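PDB 6TQD: intimin from Escherichia coli O127:H6 str. E2348/69, which mediates attachment of the bacterium to host cells as an adhesin, its extracellular Ig-like domains probably holding the binding tip away from the bacterial surface. Local coordinates for residues Ile37-Ser42 with Gly49-Ser54; Pro67-Val70 with Ser74-Tyr77; Thr80-Asp85 with Ser91-Leu96. All coordinates share one frame; numbering follows the deposited sequence.

All three contacts lie in the N-terminal β-sandwich, whose two facing sheets are consistent with an Ig-like fold. Contact 1 spans the two sheets, contact 3 pairs neighbouring strands within one of them, and contact 2 closes the turn that feeds strand 76-85. Contacts 1 and 3 are closest, with centres about 11 Å apart. V38 N lies 2.8 Å from R82 O and D40 N 2.9 Å from T80 O, probable hydrogen bonds joining strands 34-40 and 76-85. Contact 2 is centred about 16 Å from contact 1, which it touches by packing of P67 on G49, and about 23 Å from contact 3. A bound sodium ion lies about 6 Å from the V94 side chain and about 10 Å from that of W39.

Contact 1. Residues Ile37-Ser42 with Gly49-Ser54; sequences IVWDDS and GQIQHS
D41 and Q50 mark the closest backbone approach, their CA atoms 6.2 Å apart; strands 34-40 and 50-53 belong to different sheets and meet through side chains. I51 and W39 do most of this work. The CG2 methyl of I51 sits over the five-membered ring of W39, 3.5 Å from its centroid and only 4° off the ring normal, a CH-pi contact squarely on the face. The other branch, with CD1 at its end, reaches the six-membered ring, 3.5 Å from W39 CE3. The isoleucine modelled here is one of two conformers; its branching suits a broad indole, since one branch sits over the five-membered ring while the other reaches CE3 of the six-membered ring. W39 turns its CG anti to its own carbonyl carbon (chi1 -69°), which lays the indole toward the facing sheet, from which Y62 and I24 also meet it.

A polar bond lies beside this apolar patch. I51 N donates to D41 OD2 over 2.8 Å at an almost straight 173°, and OD2 accepts it on the lone pair that faces away from OD1. OD1 itself forms a salt bridge with R45, so the buried carboxylate is held at both ends and probably keeps its negative charge. D41 occupies the N-cap position of helix 42-45, yet its carboxylate makes no capping bond and is spent on I51 and R45. Just before it, D40 OD1 accepts from S42 N at 2.9 Å and S42 OG at 2.8 Å; the first bond makes an Asx turn leading the chain into the helix. Strands 34-40 and 50-53, each at an edge of its sheet, are thus joined across the sandwich by the short link carrying helix 42-45, a connection consistent with an Ig-like β-sandwich.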
loop_
_atom_site.group_PDB
_atom_site.type_symbol
_atom_site.label_atom_id
_atom_site.label_comp_id
_atom_site.label_asym_id
_atom_site.label_seq_id
_atom_site.Cartn_x
_atom_site.Cartn_y
_atom_site.Cartn_z
ATOM N N ILE A 37 3.584 -21.685 18.977
ATOM C CA ILE A 37 4.121 -21.046 17.787
ATOM C C ILE A 37 5.146 -20.019 18.256
ATOM O O ILE A 37 4.866 -19.243 19.182
ATOM C CB ILE A 37 3.020 -20.321 16.984
ATOM C CG1 ILE A 37 1.804 -21.215 16.729
ATOM C CG2 ILE A 37 3.590 -19.803 15.691
ATOM C CD1 ILE A 37 2.075 -22.431 15.861
ATOM N N VAL A 38 6.303 -19.993 17.605
ATOM C CA VAL A 38 7.378 -19.053 17.911
ATOM C C VAL A 38 7.633 -18.169 16.693
ATOM O O VAL A 38 7.838 -18.674 15.578
ATOM C CB VAL A 38 8.663 -19.792 18.330
ATOM C CG1 VAL A 38 9.806 -18.820 18.488
ATOM C CG2 VAL A 38 8.437 -20.566 19.628
ATOM N N TRP A 39 7.627 -16.852 16.905
ATOM C CA TRP A 39 7.668 -15.879 15.822
ATOM C C TRP A 39 8.958 -15.070 15.820
ATOM O O TRP A 39 9.481 -14.714 16.878
ATOM C CB TRP A 39 6.529 -14.851 15.956
ATOM C CG TRP A 39 5.183 -15.384 15.731
ATOM C CD1 TRP A 39 4.358 -15.917 16.673
ATOM C CD2 TRP A 39 4.472 -15.443 14.490
ATOM N NE1 TRP A 39 3.172 -16.304 16.101
ATOM C CE2 TRP A 39 3.209 -16.021 14.762
ATOM C CE3 TRP A 39 4.770 -15.039 13.184
ATOM C CZ2 TRP A 39 2.256 -16.216 13.778
ATOM C CZ3 TRP A 39 3.809 -15.242 12.192
ATOM C CH2 TRP A 39 2.580 -15.827 12.498
ATOM N N ASP A 40 9.444 -14.765 14.630
ATOM C CA ASP A 40 10.419 -13.696 14.388
ATOM C C ASP A 40 9.658 -12.580 13.680
ATOM O O ASP A 40 9.352 -12.688 12.491
ATOM C CB ASP A 40 11.601 -14.170 13.551
ATOM C CG ASP A 40 12.556 -13.026 13.167
ATOM O OD1 ASP A 40 12.245 -11.846 13.424
ATOM O OD2 ASP A 40 13.637 -13.312 12.601
ATOM N N ASP A 41 9.270 -11.557 14.433
ATOM C CA ASP A 41 8.566 -10.400 13.894
ATOM C C ASP A 41 9.446 -9.150 13.889
ATOM O O ASP A 41 8.932 -8.027 13.911
ATOM C CB ASP A 41 7.254 -10.159 14.633
ATOM C CG ASP A 41 7.447 -9.806 16.082
ATOM O OD1 ASP A 41 8.612 -9.739 16.538
ATOM O OD2 ASP A 41 6.430 -9.600 16.795
ATOM N N SER A 42 10.768 -9.329 13.849
ATOM C CA SER A 42 11.674 -8.189 13.973
ATOM C C SER A 42 11.457 -7.159 12.871
ATOM O O SER A 42 11.682 -5.964 13.093
ATOM C CB SER A 42 13.122 -8.672 13.967
ATOM O OG SER A 42 13.418 -9.338 12.758
ATOM N N GLY A 49 5.385 -2.141 14.861
ATOM C CA GLY A 49 4.347 -3.149 14.846
ATOM C C GLY A 49 4.825 -4.395 15.560
ATOM O O GLY A 49 5.943 -4.460 16.068
ATOM N N GLN A 50 3.956 -5.403 15.600
ATOM C CA GLN A 50 4.321 -6.627 16.296
ATOM C C GLN A 50 3.313 -7.713 15.981
ATOM O O GLN A 50 2.200 -7.451 15.527
ATOM C CB GLN A 50 4.368 -6.411 17.810
ATOM C CG GLN A 50 3.025 -6.087 18.416
ATOM C CD GLN A 50 3.113 -5.845 19.905
ATOM O OE1 GLN A 50 3.265 -6.788 20.686
ATOM N NE2 GLN A 50 2.993 -4.589 20.314
ATOM N N ILE A 51 3.719 -8.948 16.246
ATOM C CA ILE A 51 2.813 -10.086 16.289
ATOM C C ILE A 51 2.652 -10.497 17.738
ATOM O O ILE A 51 3.640 -10.618 18.474
ATOM C CB ILE A 51 3.314 -11.247 15.419
ATOM C CG1 ILE A 51 2.925 -10.962 13.975
ATOM C CG2 ILE A 51 2.725 -12.565 15.909
ATOM C CD1 ILE A 51 3.766 -11.651 12.984
ATOM N N GLN A 52 1.403 -10.695 18.153
ATOM C CA GLN A 52 1.086 -10.997 19.532
ATOM C C GLN A 52 -0.030 -12.025 19.576
ATOM O O GLN A 52 -0.847 -12.121 18.655
ATOM C CB GLN A 52 0.618 -9.764 20.316
ATOM C CG GLN A 52 -0.560 -9.072 19.681
ATOM C CD GLN A 52 -1.043 -7.875 20.494
ATOM O OE1 GLN A 52 -2.228 -7.753 20.777
ATOM N NE2 GLN A 52 -0.109 -7.058 20.957
ATOM N N HIS A 53 -0.056 -12.801 20.656
ATOM C CA HIS A 53 -1.177 -13.683 20.899
ATOM C C HIS A 53 -2.454 -12.864 21.032
ATOM O O HIS A 53 -2.457 -11.776 21.618
ATOM C CB HIS A 53 -0.914 -14.475 22.180
ATOM C CG HIS A 53 -1.686 -15.752 22.265
ATOM N ND1 HIS A 53 -2.928 -15.831 22.859
ATOM C CD2 HIS A 53 -1.398 -17.002 21.825
ATOM C CE1 HIS A 53 -3.371 -17.075 22.786
ATOM N NE2 HIS A 53 -2.462 -17.805 22.166
ATOM N N SER A 54 -3.542 -13.378 20.456
ATOM C CA SER A 54 -4.811 -12.653 20.477
ATOM C C SER A 54 -5.449 -12.616 21.858
ATOM O O SER A 54 -6.425 -11.882 22.049
ATOM C CB SER A 54 -5.794 -13.286 19.488
ATOM O OG SER A 54 -5.256 -13.320 18.176
#

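Contact 2. Residues Pro67-Val70 with Ser74-Tyr77; sequences PAYV and SNVY
N75 reaches across to V70 and binds both polar atoms of its backbone with one amide: V70 N donates to N75 OD1 over 2.8 Å, in the carbonyl plane and on a lone pair, while N75 ND2 donates to V70 O over 2.9 Å. Both bonds are nearly straight, at 169°, and together they fix the rotation of the amide. Asparagine fits this place twice over, since its backbone takes the left-handed conformation it tolerates well and its side chain offers a donor and an acceptor side by side. The Y69 ring lies against the same amide, their planes 6° apart, with N75 ND2 3.3 Å above the ring near its rim. A water bridges the two segments, accepting from Y77 OH at 2.6 Å and donating to A68 O and, over 2.7 Å, to N75 OD1. P67 completes the packed part by resting its CG 3.7 Å from Y77 CZ, and L44 adds to the cover on both.

The contact is looser elsewhere. The partly exposed V70 brings CG2 no nearer than 4.2 Å to Y77 OH, while the CB of A68, also partly exposed, points away from the opposing segment. N75 OD1 receives two donors, V70 N and the water, which suggests that the paired amide and the bridging water contribute to the turn's shape alongside the apolar contact.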
loop_
_atom_site.group_PDB
_atom_site.type_symbol
_atom_site.label_atom_id
_atom_site.label_comp_id
_atom_site.label_asym_id
_atom_site.label_seq_id
_atom_site.Cartn_x
_atom_site.Cartn_y
_atom_site.Cartn_z
ATOM N N PRO A 67 2.274 -1.463 11.735
ATOM C CA PRO A 67 2.870 -0.153 12.032
ATOM C C PRO A 67 2.185 0.967 11.253
ATOM O O PRO A 67 1.317 0.740 10.408
ATOM C CB PRO A 67 4.328 -0.313 11.598
ATOM C CG PRO A 67 4.297 -1.354 10.564
ATOM C CD PRO A 67 3.193 -2.312 10.961
ATOM N N ALA A 68 2.596 2.193 11.559
ATOM C CA ALA A 68 2.195 3.336 10.756
ATOM C C ALA A 68 2.785 3.237 9.355
ATOM O O ALA A 68 3.853 2.664 9.139
ATOM C CB ALA A 68 2.655 4.635 11.410
ATOM N N TYR A 69 2.072 3.817 8.398
ATOM C CA TYR A 69 2.528 3.823 7.020
ATOM C C TYR A 69 3.744 4.728 6.888
ATOM O O TYR A 69 3.792 5.820 7.467
ATOM C CB TYR A 69 1.409 4.350 6.130
ATOM C CG TYR A 69 1.691 4.344 4.656
ATOM C CD1 TYR A 69 1.574 3.190 3.900
ATOM C CD2 TYR A 69 2.085 5.509 4.007
ATOM C CE1 TYR A 69 1.826 3.199 2.541
ATOM C CE2 TYR A 69 2.332 5.529 2.660
ATOM C CZ TYR A 69 2.209 4.373 1.927
ATOM O OH TYR A 69 2.461 4.405 0.575
ATOM N N VAL A 70 4.713 4.283 6.102
ATOM C CA VAL A 70 5.939 5.032 5.848
ATOM C C VAL A 70 5.837 5.633 4.454
ATOM O O VAL A 70 5.844 4.911 3.453
ATOM C CB VAL A 70 7.179 4.136 5.977
ATOM C CG1 VAL A 70 8.440 4.920 5.663
ATOM C CG2 VAL A 70 7.255 3.513 7.372
ATOM N N SER A 74 9.029 1.024 2.149
ATOM C CA SER A 74 8.669 -0.280 1.614
ATOM C C SER A 74 7.245 -0.655 2.002
ATOM O O SER A 74 6.439 -1.064 1.152
ATOM C CB SER A 74 9.655 -1.330 2.130
ATOM O OG SER A 74 9.065 -2.607 2.149
ATOM N N ASN A 75 6.938 -0.565 3.287
ATOM C CA ASN A 75 5.640 -0.942 3.851
ATOM C C ASN A 75 5.316 -2.420 3.664
ATOM O O ASN A 75 4.158 -2.811 3.767
ATOM C CB ASN A 75 4.523 -0.036 3.332
ATOM C CG ASN A 75 4.737 1.389 3.737
ATOM O OD1 ASN A 75 4.720 1.715 4.929
ATOM N ND2 ASN A 75 4.985 2.262 2.753
ATOM N N VAL A 76 6.332 -3.239 3.389
ATOM C CA VAL A 76 6.206 -4.686 3.319
ATOM C C VAL A 76 7.100 -5.281 4.396
ATOM O O VAL A 76 8.271 -4.911 4.508
ATOM C CB VAL A 76 6.598 -5.216 1.929
ATOM C CG1 VAL A 76 6.463 -6.717 1.880
ATOM C CG2 VAL A 76 5.721 -4.596 0.861
ATOM N N TYR A 77 6.549 -6.196 5.185
ATOM C CA TYR A 77 7.246 -6.756 6.334
ATOM C C TYR A 77 7.164 -8.270 6.255
ATOM O O TYR A 77 6.067 -8.824 6.188
ATOM C CB TYR A 77 6.628 -6.251 7.640
ATOM C CG TYR A 77 6.634 -4.749 7.710
ATOM C CD1 TYR A 77 7.750 -4.068 8.167
ATOM C CD2 TYR A 77 5.546 -4.023 7.278
ATOM C CE1 TYR A 77 7.778 -2.690 8.206
ATOM C CE2 TYR A 77 5.558 -2.634 7.319
ATOM C CZ TYR A 77 6.671 -1.984 7.786
ATOM O OH TYR A 77 6.703 -0.611 7.821
HETATM O O HOH W 1 4.432 0.569 7.362
#

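Contact 3. Residues Thr80-Asp85 with Ser91-Leu96; sequences TARAYD and SNNVLL
S91 OG is gripped from two sides: it accepts from A83 N over 2.9 Å and donates to N92 O over 2.7 Å, a double role that suits a short hydroxyl side chain. Its chi1 of 68° sets OG between the backbone N and the carbonyl carbon of S91, within reach of both partners. S91 N in turn donates to A83 O at 2.8 Å, so the serine meets both polar backbone atoms of A83. Further along, A81 and V94 form an antiparallel hydrogen-bonded pair, V94 N donating to A81 O at 2.8 Å and A81 N to V94 O. These bonds join the arms of the β-hairpin 76-85/90-101, whose strands run at 151° to each other within one sheet of the probably Ig-like sandwich. The small A81, on the same face as V94, suits the inner side, where I37 and L8 pack on it; A83 also touches I37. On the other face R82 extends its CG anti to the backbone N, then bends at chi3 (-69°), which brings its guanidinium face over N93 CB, 3.5 Å from NH2. NH1 makes a weak, strongly bent bond to S91 O. Near the far end, T80 CA makes a CA-H...O contact of 3.2 Å with V94 O.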
loop_
_atom_site.group_PDB
_atom_site.type_symbol
_atom_site.label_atom_id
_atom_site.label_comp_id
_atom_site.label_asym_id
_atom_site.label_seq_id
_atom_site.Cartn_x
_atom_site.Cartn_y
_atom_site.Cartn_z
ATOM N N THR A 80 8.323 -14.617 10.250
ATOM C CA THR A 80 8.338 -16.064 10.169
ATOM C C THR A 80 7.753 -16.683 11.434
ATOM O O THR A 80 7.915 -16.158 12.536
ATOM C CB THR A 80 9.747 -16.640 9.925
ATOM O OG1 THR A 80 10.671 -16.077 10.857
ATOM C CG2 THR A 80 10.198 -16.352 8.501
ATOM N N ALA A 81 7.106 -17.826 11.261
ATOM C CA ALA A 81 6.531 -18.578 12.359
ATOM C C ALA A 81 6.983 -20.020 12.277
ATOM O O ALA A 81 7.015 -20.607 11.200
ATOM C CB ALA A 81 5.008 -18.580 12.289
ATOM N N ARG A 82 7.271 -20.604 13.430
ATOM C CA ARG A 82 7.642 -22.000 13.547
ATOM C C ARG A 82 6.762 -22.621 14.619
ATOM O O ARG A 82 6.675 -22.100 15.735
ATOM C CB ARG A 82 9.119 -22.127 13.920
ATOM C CG ARG A 82 9.655 -23.553 13.899
ATOM C CD ARG A 82 11.094 -23.623 14.400
ATOM N NE ARG A 82 12.101 -23.006 13.527
ATOM C CZ ARG A 82 12.653 -23.596 12.466
ATOM N NH1 ARG A 82 12.260 -24.808 12.096
ATOM N NH2 ARG A 82 13.606 -22.986 11.784
ATOM N N ALA A 83 6.127 -23.739 14.293
ATOM C CA ALA A 83 5.330 -24.471 15.269
ATOM C C ALA A 83 6.186 -25.523 15.956
ATOM O O ALA A 83 7.087 -26.105 15.348
ATOM C CB ALA A 83 4.142 -25.139 14.590
ATOM N N TYR A 84 5.905 -25.760 17.246
ATOM C CA TYR A 84 6.526 -26.836 17.996
ATOM C C TYR A 84 5.437 -27.738 18.569
ATOM O O TYR A 84 4.393 -27.248 19.039
ATOM C CB TYR A 84 7.349 -26.333 19.182
ATOM C CG TYR A 84 8.662 -25.697 18.810
ATOM C CD1 TYR A 84 8.706 -24.402 18.354
ATOM C CD2 TYR A 84 9.861 -26.390 18.933
ATOM C CE1 TYR A 84 9.897 -23.804 18.020
ATOM C CE2 TYR A 84 11.067 -25.795 18.601
ATOM C CZ TYR A 84 11.070 -24.493 18.148
ATOM O OH TYR A 84 12.252 -23.853 17.805
ATOM N N ASP A 85 5.710 -29.039 18.590
ATOM C CA ASP A 85 4.799 -29.997 19.211
ATOM C C ASP A 85 5.233 -30.289 20.645
ATOM O O ASP A 85 6.251 -29.798 21.135
ATOM C CB ASP A 85 4.639 -31.255 18.356
ATOM C CG ASP A 85 5.875 -32.141 18.316
ATOM O OD1 ASP A 85 6.766 -31.994 19.174
ATOM O OD2 ASP A 85 5.935 -33.009 17.416
ATOM N N SER A 91 8.139 -27.430 13.085
ATOM C CA SER A 91 7.765 -27.369 11.684
ATOM C C SER A 91 8.826 -26.612 10.890
ATOM O O SER A 91 9.851 -26.186 11.415
ATOM C CB SER A 91 6.431 -26.636 11.539
ATOM O OG SER A 91 6.580 -25.261 11.876
ATOM N N ASN A 92 8.560 -26.415 9.599
ATOM C CA ASN A 92 9.319 -25.422 8.859
ATOM C C ASN A 92 9.105 -24.047 9.496
ATOM O O ASN A 92 8.112 -23.793 10.188
ATOM C CB ASN A 92 8.794 -25.340 7.426
ATOM C CG ASN A 92 9.109 -26.563 6.595
ATOM O OD1 ASN A 92 10.134 -27.211 6.780
ATOM N ND2 ASN A 92 8.222 -26.883 5.659
ATOM N N ASN A 93 10.050 -23.136 9.236
ATOM C CA ASN A 93 9.903 -21.728 9.601
ATOM C C ASN A 93 9.214 -21.068 8.413
ATOM O O ASN A 93 9.807 -20.941 7.340
ATOM C CB ASN A 93 11.278 -21.130 9.893
ATOM C CG ASN A 93 11.214 -19.932 10.818
ATOM O OD1 ASN A 93 10.200 -19.685 11.490
ATOM N ND2 ASN A 93 12.324 -19.210 10.905
ATOM N N VAL A 94 7.964 -20.673 8.596
ATOM C CA VAL A 94 7.083 -20.332 7.488
ATOM C C VAL A 94 6.930 -18.825 7.380
ATOM O O VAL A 94 6.664 -18.132 8.372
ATOM C CB VAL A 94 5.709 -21.013 7.667
ATOM C CG1 VAL A 94 4.793 -20.705 6.515
ATOM C CG2 VAL A 94 5.885 -22.523 7.810
ATOM N N LEU A 95 7.023 -18.327 6.153
ATOM C CA LEU A 95 6.982 -16.905 5.877
ATOM C C LEU A 95 5.548 -16.407 5.837
ATOM O O LEU A 95 4.656 -17.033 5.253
ATOM C CB LEU A 95 7.636 -16.657 4.517
ATOM C CG LEU A 95 7.554 -15.247 3.943
ATOM C CD1 LEU A 95 8.302 -14.273 4.826
ATOM C CD2 LEU A 95 8.106 -15.250 2.530
ATOM N N LEU A 96 5.332 -15.274 6.489
ATOM C CA LEU A 96 4.117 -14.482 6.375
ATOM C C LEU A 96 4.543 -13.086 5.943
ATOM O O LEU A 96 5.439 -12.499 6.555
ATOM C CB LEU A 96 3.398 -14.403 7.717
ATOM C CG LEU A 96 2.245 -13.413 7.885
ATOM C CD1 LEU A 96 1.077 -13.753 6.968
ATOM C CD2 LEU A 96 1.774 -13.343 9.328
#